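Local atomic coordinates of fructokinase (Vibrio cholerae serotype O1, PDB entry 5EYN), a protein that catalyses the ATP-dependent phosphorylation of fructose, as a member of the PfkB family of carbohydrate kinases. Residues A27-I32 / G73-Q78; G65-D70 / H96-V101; L272-S277 / V292-G297. One frame throughout, in Å; residues are numbered along the deposited sequence.

Contact 1. Residues A27-I32 / G73-Q78. With FRU (beta-D-fructofuranose), chain B.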
loop_
_atom_site.group_PDB
_atom_site.type_symbol
_atom_site.label_atom_id
_atom_site.label_comp_id
_atom_site.label_asym_id
_atom_site.label_seq_id
_atom_site.Cartn_x
_atom_site.Cartn_y
_atom_site.Cartn_z
ATOM N N ALA A 27 13.176 -2.325 -3.203
ATOM C CA ALA A 27 13.189 -1.471 -2.029
ATOM C C ALA A 27 11.731 -1.249 -1.635
ATOM O O ALA A 27 10.899 -0.929 -2.477
ATOM C CB ALA A 27 13.888 -0.157 -2.337
ATOM N N VAL A 28 11.403 -1.461 -0.366
ATOM C CA VAL A 28 10.020 -1.455 0.056
ATOM C C VAL A 28 9.865 -0.722 1.360
ATOM O O VAL A 28 10.808 -0.619 2.137
ATOM C CB VAL A 28 9.467 -2.867 0.249
ATOM C CG1 VAL A 28 9.971 -3.843 -0.822
ATOM C CG2 VAL A 28 9.728 -3.399 1.610
ATOM N N VAL A 29 8.663 -0.220 1.593
ATOM C CA VAL A 29 8.308 0.253 2.921
ATOM C C VAL A 29 7.577 -0.855 3.655
ATOM O O VAL A 29 6.520 -1.324 3.216
ATOM C CB VAL A 29 7.480 1.563 2.884
ATOM C CG1 VAL A 29 6.896 1.873 4.245
ATOM C CG2 VAL A 29 8.348 2.718 2.401
ATOM N N ASP A 30 8.181 -1.288 4.763
ATOM C CA ASP A 30 7.579 -2.251 5.665
ATOM C C ASP A 30 6.808 -1.485 6.744
ATOM O O ASP A 30 7.372 -0.669 7.492
ATOM C CB ASP A 30 8.646 -3.110 6.356
ATOM C CG ASP A 30 9.321 -4.120 5.435
ATOM O OD1 ASP A 30 8.693 -4.597 4.467
ATOM O OD2 ASP A 30 10.477 -4.485 5.752
ATOM N N LEU A 31 5.518 -1.752 6.834
ATOM C CA LEU A 31 4.661 -1.168 7.856
ATOM C C LEU A 31 4.592 -2.164 9.003
ATOM O O LEU A 31 4.021 -3.241 8.880
ATOM C CB LEU A 31 3.282 -0.900 7.247
ATOM C CG LEU A 31 3.258 0.127 6.122
ATOM C CD1 LEU A 31 1.907 0.112 5.420
ATOM C CD2 LEU A 31 3.595 1.520 6.617
ATOM N N ILE A 32 5.211 -1.798 10.117
ATOM C CA ILE A 32 5.421 -2.730 11.213
ATOM C C ILE A 32 4.636 -2.253 12.427
ATOM O O ILE A 32 4.845 -1.133 12.897
ATOM C CB ILE A 32 6.916 -2.868 11.552
ATOM C CG1 ILE A 32 7.655 -3.360 10.297
ATOM C CG2 ILE A 32 7.117 -3.821 12.725
ATOM C CD1 ILE A 32 9.124 -3.695 10.528
ATOM N N GLY A 73 8.851 5.831 -2.382
ATOM C CA GLY A 73 10.018 5.659 -3.221
ATOM C C GLY A 73 11.081 6.681 -2.894
ATOM O O GLY A 73 12.272 6.359 -2.854
ATOM N N ARG A 74 10.651 7.915 -2.649
ATOM C CA ARG A 74 11.591 8.966 -2.293
ATOM C C ARG A 74 12.184 8.689 -0.916
ATOM O O ARG A 74 13.351 8.982 -0.675
ATOM C CB ARG A 74 10.922 10.332 -2.341
ATOM C CG ARG A 74 10.643 10.776 -3.761
ATOM C CD ARG A 74 10.153 12.205 -3.822
ATOM N NE ARG A 74 8.746 12.303 -3.458
ATOM C CZ ARG A 74 7.734 12.068 -4.293
ATOM N NH1 ARG A 74 7.965 11.716 -5.554
ATOM N NH2 ARG A 74 6.485 12.181 -3.868
ATOM N N PHE A 75 11.388 8.114 -0.019
ATOM C CA PHE A 75 11.877 7.732 1.300
ATOM C C PHE A 75 12.947 6.653 1.175
ATOM O O PHE A 75 13.936 6.674 1.894
ATOM C CB PHE A 75 10.709 7.245 2.148
ATOM C CG PHE A 75 11.100 6.649 3.470
ATOM C CD1 PHE A 75 11.605 7.437 4.490
ATOM C CD2 PHE A 75 10.930 5.298 3.700
ATOM C CE1 PHE A 75 11.933 6.876 5.707
ATOM C CE2 PHE A 75 11.245 4.740 4.923
ATOM C CZ PHE A 75 11.753 5.533 5.921
ATOM N N MET A 76 12.769 5.715 0.254
ATOM C CA MET A 76 13.783 4.678 0.066
ATOM C C MET A 76 15.058 5.237 -0.576
ATOM O O MET A 76 16.170 4.858 -0.196
ATOM C CB MET A 76 13.243 3.468 -0.711
ATOM C CG MET A 76 12.185 2.700 0.092
ATOM S SD MET A 76 12.706 2.277 1.770
ATOM C CE MET A 76 14.082 1.224 1.459
ATOM N N GLN A 77 14.906 6.152 -1.532
ATOM C CA GLN A 77 16.075 6.850 -2.066
ATOM C C GLN A 77 16.819 7.570 -0.950
ATOM O O GLN A 77 18.052 7.500 -0.866
ATOM C CB GLN A 77 15.661 7.861 -3.133
ATOM C CG GLN A 77 16.814 8.660 -3.719
ATOM C CD GLN A 77 16.340 9.755 -4.661
ATOM O OE1 GLN A 77 15.371 10.465 -4.375
ATOM N NE2 GLN A 77 17.013 9.888 -5.800
ATOM N N GLN A 78 16.077 8.280 -0.110
ATOM C CA GLN A 78 16.688 9.025 0.995
ATOM C C GLN A 78 17.416 8.079 1.945
ATOM O O GLN A 78 18.506 8.378 2.439
ATOM C CB GLN A 78 15.622 9.804 1.780
ATOM C CG GLN A 78 16.204 10.726 2.847
ATOM C CD GLN A 78 17.102 11.776 2.238
ATOM O OE1 GLN A 78 16.674 12.547 1.379
ATOM N NE2 GLN A 78 18.358 11.803 2.661
HETATM C C1 FRU B . 10.523 -8.376 0.592
HETATM C C2 FRU B . 10.557 -8.408 2.114
HETATM C C3 FRU B . 10.495 -7.076 2.832
HETATM C C4 FRU B . 11.405 -7.229 4.006
HETATM C C5 FRU B . 12.380 -8.235 3.502
HETATM C C6 FRU B . 12.936 -9.149 4.566
HETATM O O1 FRU B . 11.676 -7.790 0.073
HETATM O O2 FRU B . 9.474 -9.192 2.515
HETATM O O3 FRU B . 9.158 -6.805 3.128
HETATM O O4 FRU B . 12.068 -6.064 4.360
HETATM O O5 FRU B . 11.757 -9.008 2.491
HETATM O O6 FRU B . 13.833 -10.086 4.025
#

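Contact 2. Residues G65-D70 / H96-V101. With FRU (beta-D-fructofuranose), chain B.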
loop_
_atom_site.group_PDB
_atom_site.type_symbol
_atom_site.label_atom_id
_atom_site.label_comp_id
_atom_site.label_asym_id
_atom_site.label_seq_id
_atom_site.Cartn_x
_atom_site.Cartn_y
_atom_site.Cartn_z
ATOM N N GLY A 65 17.708 -0.495 -9.529
ATOM C CA GLY A 65 16.344 -0.972 -9.539
ATOM C C GLY A 65 15.376 0.175 -9.714
ATOM O O GLY A 65 15.778 1.312 -9.980
ATOM N N ARG A 66 14.091 -0.137 -9.595
ATOM C CA ARG A 66 13.038 0.862 -9.697
ATOM C C ARG A 66 12.186 0.893 -8.452
ATOM O O ARG A 66 11.782 -0.145 -7.929
ATOM C CB ARG A 66 12.097 0.578 -10.860
ATOM C CG ARG A 66 12.739 0.695 -12.207
ATOM C CD ARG A 66 11.747 0.585 -13.340
ATOM N NE ARG A 66 12.470 0.738 -14.590
ATOM C CZ ARG A 66 12.119 1.530 -15.594
ATOM N NH1 ARG A 66 11.014 2.266 -15.537
ATOM N NH2 ARG A 66 12.879 1.573 -16.679
ATOM N N VAL A 67 11.913 2.106 -7.994
ATOM C CA VAL A 67 10.824 2.356 -7.063
ATOM C C VAL A 67 9.812 3.271 -7.733
ATOM O O VAL A 67 9.984 3.657 -8.885
ATOM C CB VAL A 67 11.321 2.997 -5.759
ATOM C CG1 VAL A 67 12.137 1.991 -4.955
ATOM C CG2 VAL A 67 12.109 4.278 -6.043
ATOM N N GLY A 68 8.735 3.591 -7.032
ATOM C CA GLY A 68 7.740 4.469 -7.597
ATOM C C GLY A 68 8.037 5.927 -7.344
ATOM O O GLY A 68 8.761 6.269 -6.410
ATOM N N ASN A 69 7.471 6.777 -8.192
ATOM C CA ASN A 69 7.499 8.215 -8.001
ATOM C C ASN A 69 6.417 8.579 -7.004
ATOM O O ASN A 69 5.336 9.047 -7.372
ATOM C CB ASN A 69 7.266 8.919 -9.331
ATOM C CG ASN A 69 7.463 10.410 -9.240
ATOM O OD1 ASN A 69 7.896 10.930 -8.213
ATOM N ND2 ASN A 69 7.147 11.114 -10.321
ATOM N N ASP A 70 6.714 8.316 -5.739
ATOM C CA ASP A 70 5.770 8.511 -4.654
ATOM C C ASP A 70 6.578 8.718 -3.386
ATOM O O ASP A 70 7.803 8.535 -3.386
ATOM C CB ASP A 70 4.810 7.315 -4.529
ATOM C CG ASP A 70 5.517 5.980 -4.587
ATOM O OD1 ASP A 70 5.171 5.165 -5.469
ATOM O OD2 ASP A 70 6.407 5.732 -3.752
ATOM N N HIS A 96 4.222 2.983 -11.896
ATOM C CA HIS A 96 3.938 2.022 -10.846
ATOM C C HIS A 96 4.434 2.475 -9.480
ATOM O O HIS A 96 5.389 3.220 -9.372
ATOM C CB HIS A 96 4.532 0.676 -11.246
ATOM C CG HIS A 96 3.999 0.178 -12.546
ATOM N ND1 HIS A 96 2.761 -0.413 -12.648
ATOM C CD2 HIS A 96 4.509 0.216 -13.800
ATOM C CE1 HIS A 96 2.533 -0.724 -13.912
ATOM N NE2 HIS A 96 3.583 -0.363 -14.629
ATOM N N ARG A 97 3.768 1.996 -8.442
ATOM C CA ARG A 97 4.004 2.411 -7.081
ATOM C C ARG A 97 5.062 1.566 -6.381
ATOM O O ARG A 97 5.289 0.405 -6.701
ATOM C CB ARG A 97 2.683 2.325 -6.320
ATOM C CG ARG A 97 1.707 3.430 -6.709
ATOM C CD ARG A 97 1.988 4.641 -5.866
ATOM N NE ARG A 97 1.325 5.828 -6.352
ATOM C CZ ARG A 97 1.878 6.723 -7.152
ATOM N NH1 ARG A 97 3.122 6.566 -7.584
ATOM N NH2 ARG A 97 1.174 7.780 -7.531
ATOM N N THR A 98 5.708 2.183 -5.403
ATOM C CA THR A 98 6.651 1.505 -4.527
ATOM C C THR A 98 5.998 0.411 -3.708
ATOM O O THR A 98 4.896 0.569 -3.169
ATOM C CB THR A 98 7.291 2.514 -3.581
ATOM O OG1 THR A 98 7.887 3.549 -4.355
ATOM C CG2 THR A 98 8.338 1.868 -2.685
ATOM N N SER A 99 6.687 -0.715 -3.627
ATOM C CA SER A 99 6.214 -1.825 -2.829
ATOM C C SER A 99 5.953 -1.395 -1.382
ATOM O O SER A 99 6.773 -0.719 -0.759
ATOM C CB SER A 99 7.234 -2.948 -2.850
ATOM O OG SER A 99 6.757 -4.053 -2.109
ATOM N N THR A 100 4.811 -1.827 -0.871
ATOM C CA THR A 100 4.336 -1.523 0.467
ATOM C C THR A 100 3.898 -2.817 1.101
ATOM O O THR A 100 3.013 -3.492 0.591
ATOM C CB THR A 100 3.162 -0.549 0.405
ATOM O OG1 THR A 100 3.572 0.628 -0.276
ATOM C CG2 THR A 100 2.692 -0.164 1.792
ATOM N N VAL A 101 4.529 -3.161 2.221
ATOM C CA VAL A 101 4.347 -4.456 2.823
ATOM C C VAL A 101 3.872 -4.278 4.258
ATOM O O VAL A 101 4.431 -3.491 5.022
ATOM C CB VAL A 101 5.668 -5.236 2.795
ATOM C CG1 VAL A 101 5.566 -6.527 3.579
ATOM C CG2 VAL A 101 6.081 -5.515 1.359
HETATM C C1 FRU B . 10.523 -8.376 0.592
HETATM C C2 FRU B . 10.557 -8.408 2.114
HETATM C C3 FRU B . 10.495 -7.076 2.832
HETATM C C4 FRU B . 11.405 -7.229 4.006
HETATM C C5 FRU B . 12.380 -8.235 3.502
HETATM C C6 FRU B . 12.936 -9.149 4.566
HETATM O O1 FRU B . 11.676 -7.790 0.073
HETATM O O2 FRU B . 9.474 -9.192 2.515
HETATM O O3 FRU B . 9.158 -6.805 3.128
HETATM O O4 FRU B . 12.068 -6.064 4.360
HETATM O O5 FRU B . 11.757 -9.008 2.491
HETATM O O6 FRU B . 13.833 -10.086 4.025
HETATM O O HOH W 1 5.546 5.762 -10.215
#

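Contact 3. Residues L272-S277 / V292-G297. With ADP (adenosine-5'-diphosphate), chain E.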
loop_
_atom_site.group_PDB
_atom_site.type_symbol
_atom_site.label_atom_id
_atom_site.label_comp_id
_atom_site.label_asym_id
_atom_site.label_seq_id
_atom_site.Cartn_x
_atom_site.Cartn_y
_atom_site.Cartn_z
ATOM N N LEU A 272 27.942 -11.726 5.347
ATOM C CA LEU A 272 28.599 -12.702 4.496
ATOM C C LEU A 272 29.246 -12.022 3.307
ATOM O O LEU A 272 30.449 -12.177 3.053
ATOM C CB LEU A 272 27.575 -13.713 4.004
ATOM C CG LEU A 272 28.097 -14.796 3.065
ATOM C CD1 LEU A 272 29.062 -15.712 3.777
ATOM C CD2 LEU A 272 26.940 -15.594 2.501
ATOM N N LEU A 273 28.452 -11.271 2.553
ATOM C CA LEU A 273 28.949 -10.672 1.315
ATOM C C LEU A 273 29.932 -9.553 1.580
ATOM O O LEU A 273 30.866 -9.376 0.822
ATOM C CB LEU A 273 27.819 -10.156 0.410
ATOM C CG LEU A 273 26.837 -11.203 -0.084
ATOM C CD1 LEU A 273 25.805 -10.564 -1.006
ATOM C CD2 LEU A 273 27.558 -12.333 -0.817
ATOM N N TYR A 274 29.754 -8.809 2.672
ATOM C CA TYR A 274 30.758 -7.818 3.025
ATOM C C TYR A 274 32.118 -8.520 3.137
ATOM O O TYR A 274 33.100 -8.092 2.530
ATOM C CB TYR A 274 30.432 -7.092 4.332
ATOM C CG TYR A 274 31.632 -6.300 4.801
ATOM C CD1 TYR A 274 32.060 -5.181 4.094
ATOM C CD2 TYR A 274 32.390 -6.719 5.881
ATOM C CE1 TYR A 274 33.191 -4.475 4.475
ATOM C CE2 TYR A 274 33.510 -6.017 6.264
ATOM C CZ TYR A 274 33.904 -4.902 5.550
ATOM O OH TYR A 274 35.021 -4.190 5.918
ATOM N N ARG A 275 32.184 -9.590 3.927
ATOM C CA ARG A 275 33.464 -10.260 4.131
ATOM C C ARG A 275 33.997 -10.940 2.852
ATOM O O ARG A 275 35.195 -10.902 2.580
ATOM C CB ARG A 275 33.380 -11.235 5.309
ATOM C CG ARG A 275 33.243 -10.537 6.662
ATOM C CD ARG A 275 34.464 -9.714 7.027
ATOM N NE ARG A 275 35.521 -10.537 7.601
ATOM C CZ ARG A 275 36.729 -10.090 7.922
ATOM N NH1 ARG A 275 37.068 -8.829 7.690
ATOM N NH2 ARG A 275 37.606 -10.916 8.461
ATOM N N LEU A 276 33.122 -11.525 2.040
ATOM C CA LEU A 276 33.593 -12.105 0.789
ATOM C C LEU A 276 34.102 -11.005 -0.136
ATOM O O LEU A 276 35.102 -11.190 -0.830
ATOM C CB LEU A 276 32.501 -12.927 0.092
ATOM C CG LEU A 276 31.940 -14.123 0.874
ATOM C CD1 LEU A 276 30.983 -14.894 -0.012
ATOM C CD2 LEU A 276 33.034 -15.037 1.422
ATOM N N SER A 277 33.451 -9.843 -0.103
ATOM C CA SER A 277 33.794 -8.757 -1.024
ATOM C C SER A 277 35.174 -8.150 -0.741
ATOM O O SER A 277 35.828 -7.644 -1.647
ATOM C CB SER A 277 32.719 -7.660 -1.003
ATOM O OG SER A 277 32.815 -6.817 0.136
ATOM N N VAL A 292 30.910 -16.333 7.476
ATOM C CA VAL A 292 29.688 -16.874 8.070
ATOM C C VAL A 292 29.606 -16.530 9.561
ATOM O O VAL A 292 28.522 -16.293 10.084
ATOM C CB VAL A 292 29.568 -18.392 7.835
ATOM C CG1 VAL A 292 28.372 -18.990 8.555
ATOM C CG2 VAL A 292 29.436 -18.667 6.350
ATOM N N LYS A 293 30.740 -16.470 10.241
ATOM C CA LYS A 293 30.733 -16.024 11.623
ATOM C C LYS A 293 30.218 -14.586 11.708
ATOM O O LYS A 293 29.396 -14.258 12.562
ATOM C CB LYS A 293 32.147 -16.132 12.203
ATOM C CG LYS A 293 32.318 -15.597 13.608
ATOM C CD LYS A 293 33.760 -15.808 14.117
ATOM C CE LYS A 293 33.916 -15.367 15.573
ATOM N NZ LYS A 293 35.289 -15.627 16.080
ATOM N N TRP A 294 30.702 -13.724 10.823
ATOM C CA TRP A 294 30.184 -12.364 10.739
ATOM C C TRP A 294 28.697 -12.375 10.413
ATOM O O TRP A 294 27.916 -11.632 11.009
ATOM C CB TRP A 294 30.925 -11.566 9.665
ATOM C CG TRP A 294 32.254 -11.001 10.102
ATOM C CD1 TRP A 294 33.287 -11.673 10.708
ATOM C CD2 TRP A 294 32.687 -9.644 9.969
ATOM N NE1 TRP A 294 34.331 -10.812 10.956
ATOM C CE2 TRP A 294 33.987 -9.561 10.513
ATOM C CE3 TRP A 294 32.108 -8.492 9.434
ATOM C CZ2 TRP A 294 34.705 -8.372 10.540
ATOM C CZ3 TRP A 294 32.814 -7.312 9.470
ATOM C CH2 TRP A 294 34.103 -7.261 10.013
ATOM N N ALA A 295 28.307 -13.185 9.430
ATOM C CA ALA A 295 26.914 -13.284 9.019
ATOM C C ALA A 295 25.998 -13.627 10.194
ATOM O O ALA A 295 24.945 -13.012 10.390
ATOM C CB ALA A 295 26.777 -14.334 7.922
ATOM N N ASN A 296 26.401 -14.618 10.984
ATOM C CA ASN A 296 25.603 -15.008 12.137
ATOM C C ASN A 296 25.484 -13.863 13.144
ATOM O O ASN A 296 24.417 -13.651 13.707
ATOM C CB ASN A 296 26.207 -16.222 12.825
ATOM C CG ASN A 296 25.825 -17.536 12.185
ATOM O OD1 ASN A 296 24.746 -17.694 11.608
ATOM N ND2 ASN A 296 26.700 -18.516 12.342
ATOM N N GLY A 297 26.567 -13.129 13.361
ATOM C CA GLY A 297 26.523 -12.019 14.294
ATOM C C GLY A 297 25.621 -10.903 13.827
ATOM O O GLY A 297 24.876 -10.328 14.600
HETATM P PB ADP E . 14.953 -13.629 8.456
HETATM O O1B ADP E . 15.355 -12.266 7.958
HETATM O O2B ADP E . 14.295 -14.425 7.351
HETATM O O3B ADP E . 13.988 -13.454 9.601
HETATM P PA ADP E . 16.210 -15.671 9.874
HETATM O O1A ADP E . 15.270 -15.273 11.000
HETATM O O2A ADP E . 15.525 -16.768 9.090
HETATM O O3A ADP E . 16.261 -14.385 8.960
HETATM O "O5'" ADP E . 17.609 -16.247 10.402
HETATM C "C5'" ADP E . 18.792 -15.993 9.729
HETATM C "C4'" ADP E . 20.020 -15.845 10.596
HETATM O "O4'" ADP E . 19.790 -14.883 11.601
HETATM C "C3'" ADP E . 20.495 -17.079 11.276
HETATM O "O3'" ADP E . 21.302 -17.845 10.434
HETATM C "C2'" ADP E . 21.264 -16.517 12.402
HETATM O "O2'" ADP E . 22.502 -16.043 12.030
HETATM C "C1'" ADP E . 20.434 -15.348 12.755
HETATM N N9 ADP E . 19.434 -15.609 13.752
HETATM C C8 ADP E . 18.108 -15.757 13.575
HETATM N N7 ADP E . 17.513 -15.956 14.741
HETATM C C5 ADP E . 18.436 -15.940 15.703
HETATM C C6 ADP E . 18.428 -16.076 17.081
HETATM N N6 ADP E . 17.212 -16.314 17.793
HETATM N N1 ADP E . 19.575 -15.999 17.749
HETATM C C2 ADP E . 20.755 -15.775 17.142
HETATM N N3 ADP E . 20.809 -15.637 15.796
HETATM C C4 ADP E . 19.678 -15.715 15.083
#

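Contact 1. Residues A27-I32 / G73-Q78
Met76 carries most of this contact, reaching from helix 73-78 onto the backbone of strand 28-32. Its SD lies 3.5 Å from the carbonyl O of Val28, while its CB sits 4.0 Å from Ala27 CB. The chain bends at chi2 (-51°) and again at chi3, and the terminal CE ends 4.0 Å from Ala27 CB and near Val28 O. A flexible thioether suits such a folded path, and the small Ala27, whose CB points at the helix, leaves room for it. Beside it, Val29 sends CG2 to Phe75, 3.9 Å from CD2, the two side chains crossing at about a right angle.

The side chains of Val28 and Asp30, on the other side of the strand, meet the sugar. Val28 places CG2 3.8 Å from fructose O3; Asp30 receives hydrogen bonds from two sugar hydroxyls, O3 to OD1 (2.6 Å) and O4 to OD2.

The axes cross at 102°. Backbone bonds join the strand to 38-44 and 99-103 on its flanks, in the small sheet that probably forms a lid over the sugar site, as in ribokinase relatives. Met76 also touches Pro43, and Leu31 packs against Leu31 of the second subunit at the dimer interface.

Contact 2. Residues G65-D70 / H96-V101
Asp70 and Thr98 form the polar centre of this contact, with Arg97 running past Asp70 in the opposite direction. From its CB onward, Asp70 meets Arg97 and Thr98 along its length. CB, which points toward 96-101, lies over one face of the Arg97 guanidinium, 3.6 Å from NH1. The first torsion (chi1 46°) sets CG between the backbone N and the carbonyl carbon, on the side of Thr98. There OD1 accepts two bonds: one from Thr98 N at 3.0 Å, nearly straight at 166° and on the syn side, and one from Arg97 NH1 at 3.3 Å through the anti lone pair. The second is part of a salt bridge, but a long one, with carboxylate and guanidinium planes 86° apart. OD2 uses its syn lone pair for the hydroxyl of Thr98, 2.7 Å from OG1, and also caps Gly73 N as the N-cap of helix 71-82.

While its hydroxyl donates to Asp70 OD2, Thr98 OG1 accepts from Gly68 N at 2.8 Å. Threonine suits the place because its hydroxyl links a backbone N-H to a carboxylate, while its side chain, with a methyl beside that hydroxyl, also packs on Phe72 of helix 71-82. At Gly68 the absence of a side chain lets CA come within 3.2 Å of His96 O; a CB would collide there. A water accepts from Asn69 N and donates to His96 O, adding a bridge between the segments.

Arg97 has its stronger polar partner across the subunit interface, a salt bridge from NH2 to Glu178 of the second subunit, and NE bonds to Phe115 O of that subunit. A carboxylate holding two backbone N-H groups, a hydroxyl and an arginine is probably stabilised in its charged form, and it links the start of helix 71-82 to Thr98 and to Arg97, which goes on to the second subunit.

Contact 3. Residues L272-S277 / V292-G297
An antiparallel helix pair of the PfkB (ribokinase-like) fold brings Arg275 of helix 264-278 onto Trp294 of helix 285-302, the short segments crossing at 150° with axes 8.3 Å apart. Arginine and tryptophan suit each other here: the indole offers a broad apolar face to the aliphatic chain and pi electrons to the cation. The bend at chi2 (-65°) brings Arg275 CD over the centre of the six-membered ring, 3.4 Å from its centroid in a CH-pi contact. A further bend at chi3 places NE 3.4 Å from Trp294 CE2, and the guanidinium lies flat on the indole, planes 4° apart. The cation-pi contact of CZ is off-centre, and NH2 is held by a salt bridge to Asp290.

Tyr274 approaches the indole too, its CE2 3.5 Å from Trp294 CZ3, though the rings are slid apart and barely overlap. Nearer the nucleotide, the small Ala295 lets the backbones close in, its CB 4.0 Å from Leu272 CB, while Leu272 CD1 meets Val292 CG2, the two side chains lying side by side. Asn296, next after Ala295, belongs to the nucleotide pocket: its ND2 donates to Val251 O, and its OD1 accepts a 2.8 Å hydrogen bond from ADP O2'.

In the fold
Contacts 1 and 2 are neighbours, their centres 8 Å apart, and their segments alternate along the chain. Strand 61-68 leads straight into helix 71-82, while strands 28-33 and 99-103 lie side by side in the four-stranded sheet, where backbone hydrogen bonds join Leu31 N to Val101 O and Val101 N to Val29 O. Both contacts touch the fructose. Contact 3 follows later in the chain, 25 Å from contact 1 and 29 Å from contact 2 between centres. It joins two helices that both supply ADP-binding residues, 264-278 at its start and 285-302 through Asn296. Contacts 1 and 2 thus lie at the sugar side, where the small sheet is probably the lid, and contact 3 at the nucleotide side.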